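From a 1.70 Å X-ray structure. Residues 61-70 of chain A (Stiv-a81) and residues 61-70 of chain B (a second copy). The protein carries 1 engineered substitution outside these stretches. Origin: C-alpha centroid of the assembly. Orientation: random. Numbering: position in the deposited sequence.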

ATOM      1  N   LEU A  61      -8.898 -21.071  -1.727  1.00 19.74           N
ATOM      2  CA  LEU A  61      -7.471 -20.764  -1.734  1.00 18.96           C
ATOM      3  C   LEU A  61      -6.707 -21.705  -2.651  1.00 19.33           C
ATOM      4  O   LEU A  61      -5.899 -21.277  -3.488  1.00 19.14           O
ATOM      5  CB  LEU A  61      -6.917 -20.809  -0.311  1.00 17.40           C
ATOM      6  CG  LEU A  61      -5.412 -20.591  -0.145  1.00 17.52           C
ATOM      7  CD1 LEU A  61      -4.987 -19.247  -0.741  1.00 19.62           C
ATOM      8  CD2 LEU A  61      -4.999 -20.681   1.304  1.00 22.57           C
ATOM      9  N   HIS A  62      -6.965 -23.001  -2.484  1.00 20.19           N
ATOM     10  CA  HIS A  62      -6.286 -24.000  -3.285  1.00 21.19           C
ATOM     11  C   HIS A  62      -6.692 -23.914  -4.754  1.00 20.80           C
ATOM     12  O   HIS A  62      -5.853 -23.969  -5.634  1.00 18.85           O
ATOM     13  CB  HIS A  62      -6.560 -25.399  -2.747  1.00 24.29           C
ATOM     14  CG  HIS A  62      -5.946 -26.480  -3.574  1.00 22.77           C
ATOM     15  ND1 HIS A  62      -4.608 -26.489  -3.899  1.00 24.09           N
ATOM     16  CD2 HIS A  62      -6.483 -27.578  -4.148  1.00 24.46           C
ATOM     17  CE1 HIS A  62      -4.351 -27.546  -4.650  1.00 27.17           C
ATOM     18  NE2 HIS A  62      -5.468 -28.232  -4.801  1.00 25.09           N
ATOM     19  N   GLU A  63      -7.985 -23.782  -4.991  1.00 22.57           N
ATOM     20  CA  GLU A  63      -8.525 -23.677  -6.347  1.00 22.98           C
ATOM     21  C   GLU A  63      -7.840 -22.556  -7.132  1.00 21.22           C
ATOM     22  O   GLU A  63      -7.338 -22.753  -8.245  1.00 20.17           O
ATOM     23  CB  GLU A  63     -10.036 -23.443  -6.237  1.00 26.22           C
ATOM     24  CG  GLU A  63     -10.740 -23.034  -7.473  1.00 34.55           C
ATOM     25  CD  GLU A  63     -12.252 -22.840  -7.277  1.00 35.31           C
ATOM     26  OE1 GLU A  63     -12.745 -22.867  -6.117  1.00 37.52           O
ATOM     27  OE2 GLU A  63     -12.945 -22.655  -8.303  1.00 42.45           O
ATOM     28  N   TYR A  64      -7.826 -21.367  -6.544  1.00 19.16           N
ATOM     29  CA  TYR A  64      -7.247 -20.205  -7.228  1.00 18.86           C
ATOM     30  C   TYR A  64      -5.732 -20.341  -7.401  1.00 17.47           C
ATOM     31  O   TYR A  64      -5.196 -19.912  -8.409  1.00 18.78           O
ATOM     32  CB  TYR A  64      -7.684 -18.899  -6.555  1.00 18.37           C
ATOM     33  CG  TYR A  64      -9.024 -18.471  -7.086  1.00 21.56           C
ATOM     34  CD1 TYR A  64      -9.101 -17.605  -8.167  1.00 27.46           C
ATOM     35  CD2 TYR A  64     -10.208 -18.987  -6.572  1.00 28.01           C
ATOM     36  CE1 TYR A  64     -10.310 -17.227  -8.705  1.00 27.89           C
ATOM     37  CE2 TYR A  64     -11.439 -18.618  -7.115  1.00 28.73           C
ATOM     38  CZ  TYR A  64     -11.471 -17.743  -8.192  1.00 30.51           C
ATOM     39  OH  TYR A  64     -12.663 -17.355  -8.745  1.00 38.17           O
ATOM     40  N   ALA A  65      -5.050 -20.980  -6.452  1.00 16.67           N
ATOM     41  CA  ALA A  65      -3.622 -21.262  -6.603  1.00 15.42           C
ATOM     42  C   ALA A  65      -3.372 -22.231  -7.769  1.00 17.08           C
ATOM     43  O   ALA A  65      -2.384 -22.107  -8.495  1.00 18.25           O
ATOM     44  CB  ALA A  65      -3.045 -21.820  -5.300  1.00 16.89           C
ATOM     45  N   ILE A  66      -4.273 -23.197  -7.945  1.00 17.11           N
ATOM     46  CA  ILE A  66      -4.190 -24.138  -9.068  1.00 17.08           C
ATOM     47  C   ILE A  66      -4.361 -23.380 -10.403  1.00 17.16           C
ATOM     48  O   ILE A  66      -3.586 -23.588 -11.344  1.00 18.44           O
ATOM     49  CB  ILE A  66      -5.216 -25.278  -8.926  1.00 17.91           C
ATOM     50  CG1 ILE A  66      -4.771 -26.263  -7.836  1.00 21.59           C
ATOM     51  CG2 ILE A  66      -5.436 -25.995 -10.272  1.00 20.65           C
ATOM     52  CD1 ILE A  66      -3.635 -27.206  -8.245  1.00 26.59           C
ATOM     53  N   TYR A  67      -5.337 -22.480 -10.463  1.00 17.99           N
ATOM     54  CA  TYR A  67      -5.582 -21.699 -11.689  1.00 20.04           C
ATOM     55  C   TYR A  67      -4.363 -20.832 -12.028  1.00 18.72           C
ATOM     56  O   TYR A  67      -3.964 -20.698 -13.192  1.00 19.81           O
ATOM     57  CB  TYR A  67      -6.813 -20.823 -11.533  1.00 21.42           C
ATOM     58  CG  TYR A  67      -8.093 -21.577 -11.232  1.00 19.50           C
ATOM     59  CD1 TYR A  67      -8.257 -22.913 -11.606  1.00 22.23           C
ATOM     60  CD2 TYR A  67      -9.139 -20.947 -10.585  1.00 22.76           C
ATOM     61  CE1 TYR A  67      -9.413 -23.592 -11.319  1.00 27.19           C
ATOM     62  CE2 TYR A  67     -10.318 -21.623 -10.319  1.00 26.99           C
ATOM     63  CZ  TYR A  67     -10.440 -22.939 -10.680  1.00 24.55           C
ATOM     64  OH  TYR A  67     -11.621 -23.601 -10.381  1.00 28.57           O
ATOM     65  N   LEU A  68      -3.771 -20.268 -10.984  1.00 18.69           N
ATOM     66  CA  LEU A  68      -2.566 -19.464 -11.122  1.00 17.24           C
ATOM     67  C   LEU A  68      -1.384 -20.287 -11.652  1.00 20.27           C
ATOM     68  O   LEU A  68      -0.659 -19.841 -12.550  1.00 17.72           O
ATOM     69  CB  LEU A  68      -2.243 -18.840  -9.772  1.00 17.19           C
ATOM     70  CG  LEU A  68      -1.043 -17.927  -9.637  1.00 15.40           C
ATOM     71  CD1 LEU A  68      -1.055 -16.805 -10.710  1.00 16.00           C
ATOM     72  CD2 LEU A  68      -1.040 -17.379  -8.212  1.00 17.94           C
ATOM     73  N   ALA A  69      -1.205 -21.502 -11.134  1.00 19.18           N
ATOM     74  CA  ALA A  69      -0.129 -22.380 -11.621  1.00 19.24           C
ATOM     75  C   ALA A  69      -0.348 -22.716 -13.097  1.00 19.64           C
ATOM     76  O   ALA A  69       0.594 -22.662 -13.907  1.00 21.29           O
ATOM     77  CB  ALA A  69      -0.034 -23.653 -10.777  1.00 23.03           C
ATOM     78  N   GLY A  70      -1.593 -23.001 -13.468  1.00 20.99           N
ATOM     79  CA  GLY A  70      -1.933 -23.267 -14.869  1.00 21.20           C
ATOM     80  C   GLY A  70      -1.730 -22.060 -15.763  1.00 22.91           C
ATOM     81  O   GLY A  70      -1.155 -22.179 -16.844  1.00 23.38           O
TER
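Chain B 61-70: LHEYAIYLAG

The centre of the contact is Ala A69 against Ala B69, with CB of Ala A69 3.9 Å from CB of Ala B69. An exact two-fold axis relates the two copies, so each contact described for one chain recurs with the chains exchanged. Chain B is helical throughout 61-70, as is chain A, and both helices extend beyond the stretch at each end. The helices run nearly antiparallel, with a signed crossing angle of -157°.

Their axes approach to 8.2 Å. Alanines lie between the backbones here: Ala A65 lies over Ala B69, and Ala A69 over Ala B65, each pair with CA atoms 4.8 Å apart. CB of Ala B69 also rests 3.8 Å from O of Ala A65. Of the chain B stretch, Ala B69 is most covered by the chain A stretch.

Beside the alanines, CD2 of Leu B68 meets CD2 of Leu A68 at 3.8 Å. CG of Leu B68 lies 4.3 Å from CB of Ala A65. Ile B66 starts away from chain A, but its m, m rotamer brings CD1 to 4.1 Å from CB of Ala A69.

No direct hydrogen bond joins the two stretches. Instead, water 1 donates to O of Ala A65 at 2.7 Å and to O of Ala B65 at 2.8 Å. O of Ala A65 also accepts from N of Ala A69, and O of Ala B65 from N of Ala B69, both at 3.0 Å.

At the polar edge, ND1 of His B62 comes within 3.6 Å of O of Ala A69, which lies near the plane of the imidazole, at its edge. Glu B63 and Tyr B67 stay out of reach of the chain A stretch. They pair within their own helix, where OH of Tyr B67 donates to OE2 of Glu B63 at 2.6 Å.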

ATOM      1  N   LEU B  61       8.556 -17.303 -12.390  1.00 19.74           N
ATOM      2  CA  LEU B  61       7.134 -17.051 -12.178  1.00 18.96           C
ATOM      3  C   LEU B  61       6.351 -18.351 -12.085  1.00 19.33           C
ATOM      4  O   LEU B  61       5.545 -18.554 -11.165  1.00 19.14           O
ATOM      5  CB  LEU B  61       6.588 -16.155 -13.288  1.00 17.40           C
ATOM      6  CG  LEU B  61       5.088 -15.858 -13.264  1.00 17.52           C
ATOM      7  CD1 LEU B  61       4.681 -15.214 -11.937  1.00 19.62           C
ATOM      8  CD2 LEU B  61       4.682 -14.981 -14.423  1.00 22.57           C
ATOM      9  N   HIS B  62       6.590 -19.234 -13.054  1.00 20.19           N
ATOM     10  CA  HIS B  62       5.891 -20.502 -13.087  1.00 21.19           C
ATOM     11  C   HIS B  62       6.289 -21.395 -11.915  1.00 20.80           C
ATOM     12  O   HIS B  62       5.444 -21.994 -11.275  1.00 18.85           O
ATOM     13  CB  HIS B  62       6.145 -21.223 -14.405  1.00 24.29           C
ATOM     14  CG  HIS B  62       5.509 -22.572 -14.472  1.00 22.77           C
ATOM     15  ND1 HIS B  62       4.170 -22.769 -14.223  1.00 24.09           N
ATOM     16  CD2 HIS B  62       6.026 -23.790 -14.749  1.00 24.46           C
ATOM     17  CE1 HIS B  62       3.892 -24.057 -14.334  1.00 27.17           C
ATOM     18  NE2 HIS B  62       4.998 -24.694 -14.669  1.00 25.09           N
ATOM     19  N   GLU B  63       7.583 -21.469 -11.656  1.00 22.57           N
ATOM     20  CA  GLU B  63       8.116 -22.276 -10.559  1.00 22.98           C
ATOM     21  C   GLU B  63       7.445 -21.920  -9.231  1.00 21.22           C
ATOM     22  O   GLU B  63       6.932 -22.783  -8.508  1.00 20.17           O
ATOM     23  CB  GLU B  63       9.631 -22.050 -10.499  1.00 26.22           C
ATOM     24  CG  GLU B  63      10.335 -22.551  -9.297  1.00 34.55           C
ATOM     25  CD  GLU B  63      11.850 -22.299  -9.329  1.00 35.31           C
ATOM     26  OE1 GLU B  63      12.350 -21.576 -10.233  1.00 37.52           O
ATOM     27  OE2 GLU B  63      12.541 -22.834  -8.432  1.00 42.45           O
ATOM     28  N   TYR B  64       7.452 -20.633  -8.908  1.00 19.16           N
ATOM     29  CA  TYR B  64       6.888 -20.183  -7.631  1.00 18.86           C
ATOM     30  C   TYR B  64       5.370 -20.374  -7.578  1.00 17.47           C
ATOM     31  O   TYR B  64       4.835 -20.693  -6.529  1.00 18.78           O
ATOM     32  CB  TYR B  64       7.349 -18.759  -7.299  1.00 18.37           C
ATOM     33  CG  TYR B  64       8.693 -18.798  -6.625  1.00 21.56           C
ATOM     34  CD1 TYR B  64       8.777 -18.841  -5.241  1.00 27.46           C
ATOM     35  CD2 TYR B  64       9.872 -18.877  -7.358  1.00 28.01           C
ATOM     36  CE1 TYR B  64       9.988 -18.921  -4.593  1.00 27.89           C
ATOM     37  CE2 TYR B  64      11.104 -18.967  -6.712  1.00 28.73           C
ATOM     38  CZ  TYR B  64      11.144 -18.999  -5.324  1.00 30.51           C
ATOM     39  OH  TYR B  64      12.338 -19.080  -4.659  1.00 38.17           O
ATOM     40  N   ALA B  65       4.684 -20.236  -8.711  1.00 16.67           N
ATOM     41  CA  ALA B  65       3.250 -20.526  -8.771  1.00 15.42           C
ATOM     42  C   ALA B  65       2.978 -22.016  -8.509  1.00 17.08           C
ATOM     43  O   ALA B  65       1.988 -22.376  -7.869  1.00 18.25           O
ATOM     44  CB  ALA B  65       2.672 -20.098 -10.121  1.00 16.89           C
ATOM     45  N   ILE B  66       3.863 -22.879  -9.006  1.00 17.11           N
ATOM     46  CA  ILE B  66       3.758 -24.321  -8.760  1.00 17.08           C
ATOM     47  C   ILE B  66       3.934 -24.613  -7.253  1.00 17.16           C
ATOM     48  O   ILE B  66       3.150 -25.368  -6.667  1.00 18.44           O
ATOM     49  CB  ILE B  66       4.767 -25.114  -9.612  1.00 17.91           C
ATOM     50  CG1 ILE B  66       4.314 -25.151 -11.078  1.00 21.59           C
ATOM     51  CG2 ILE B  66       4.969 -26.536  -9.053  1.00 20.65           C
ATOM     52  CD1 ILE B  66       3.160 -26.116 -11.371  1.00 26.59           C
ATOM     53  N   TYR B  67       4.924 -23.982  -6.630  1.00 17.99           N
ATOM     54  CA  TYR B  67       5.173 -24.185  -5.191  1.00 20.04           C
ATOM     55  C   TYR B  67       3.966 -23.725  -4.364  1.00 18.72           C
ATOM     56  O   TYR B  67       3.563 -24.372  -3.388  1.00 19.81           O
ATOM     57  CB  TYR B  67       6.419 -23.436  -4.749  1.00 21.42           C
ATOM     58  CG  TYR B  67       7.689 -23.836  -5.475  1.00 19.50           C
ATOM     59  CD1 TYR B  67       7.829 -25.097  -6.057  1.00 22.23           C
ATOM     60  CD2 TYR B  67       8.748 -22.953  -5.565  1.00 22.76           C
ATOM     61  CE1 TYR B  67       8.977 -25.447  -6.722  1.00 27.19           C
ATOM     62  CE2 TYR B  67       9.918 -23.313  -6.213  1.00 26.99           C
ATOM     63  CZ  TYR B  67      10.017 -24.552  -6.791  1.00 24.55           C
ATOM     64  OH  TYR B  67      11.189 -24.880  -7.455  1.00 28.57           O
ATOM     65  N   LEU B  68       3.390 -22.611  -4.790  1.00 18.69           N
ATOM     66  CA  LEU B  68       2.196 -22.069  -4.157  1.00 17.24           C
ATOM     67  C   LEU B  68       0.999 -23.020  -4.280  1.00 20.27           C
ATOM     68  O   LEU B  68       0.276 -23.252  -3.303  1.00 17.72           O
ATOM     69  CB  LEU B  68       1.891 -20.713  -4.779  1.00 17.19           C
ATOM     70  CG  LEU B  68       0.707 -19.912  -4.284  1.00 15.40           C
ATOM     71  CD1 LEU B  68       0.730 -19.754  -2.739  1.00 16.00           C
ATOM     72  CD2 LEU B  68       0.720 -18.572  -5.014  1.00 17.94           C
ATOM     73  N   ALA B  69       0.803 -23.607  -5.461  1.00 19.18           N
ATOM     74  CA  ALA B  69      -0.289 -24.574  -5.653  1.00 19.24           C
ATOM     75  C   ALA B  69      -0.083 -25.790  -4.747  1.00 19.64           C
ATOM     76  O   ALA B  69      -1.029 -26.259  -4.090  1.00 21.29           O
ATOM     77  CB  ALA B  69      -0.399 -24.995  -7.120  1.00 23.03           C
ATOM     78  N   GLY B  70       1.154 -26.267  -4.657  1.00 20.99           N
ATOM     79  CA  GLY B  70       1.482 -27.382  -3.765  1.00 21.20           C
ATOM     80  C   GLY B  70       1.293 -27.039  -2.300  1.00 22.91           C
ATOM     81  O   GLY B  70       0.710 -27.821  -1.550  1.00 23.38           O
TER
HETATM   82  O   HOH W   1      -0.212 -20.720  -7.611  0.50 14.11           O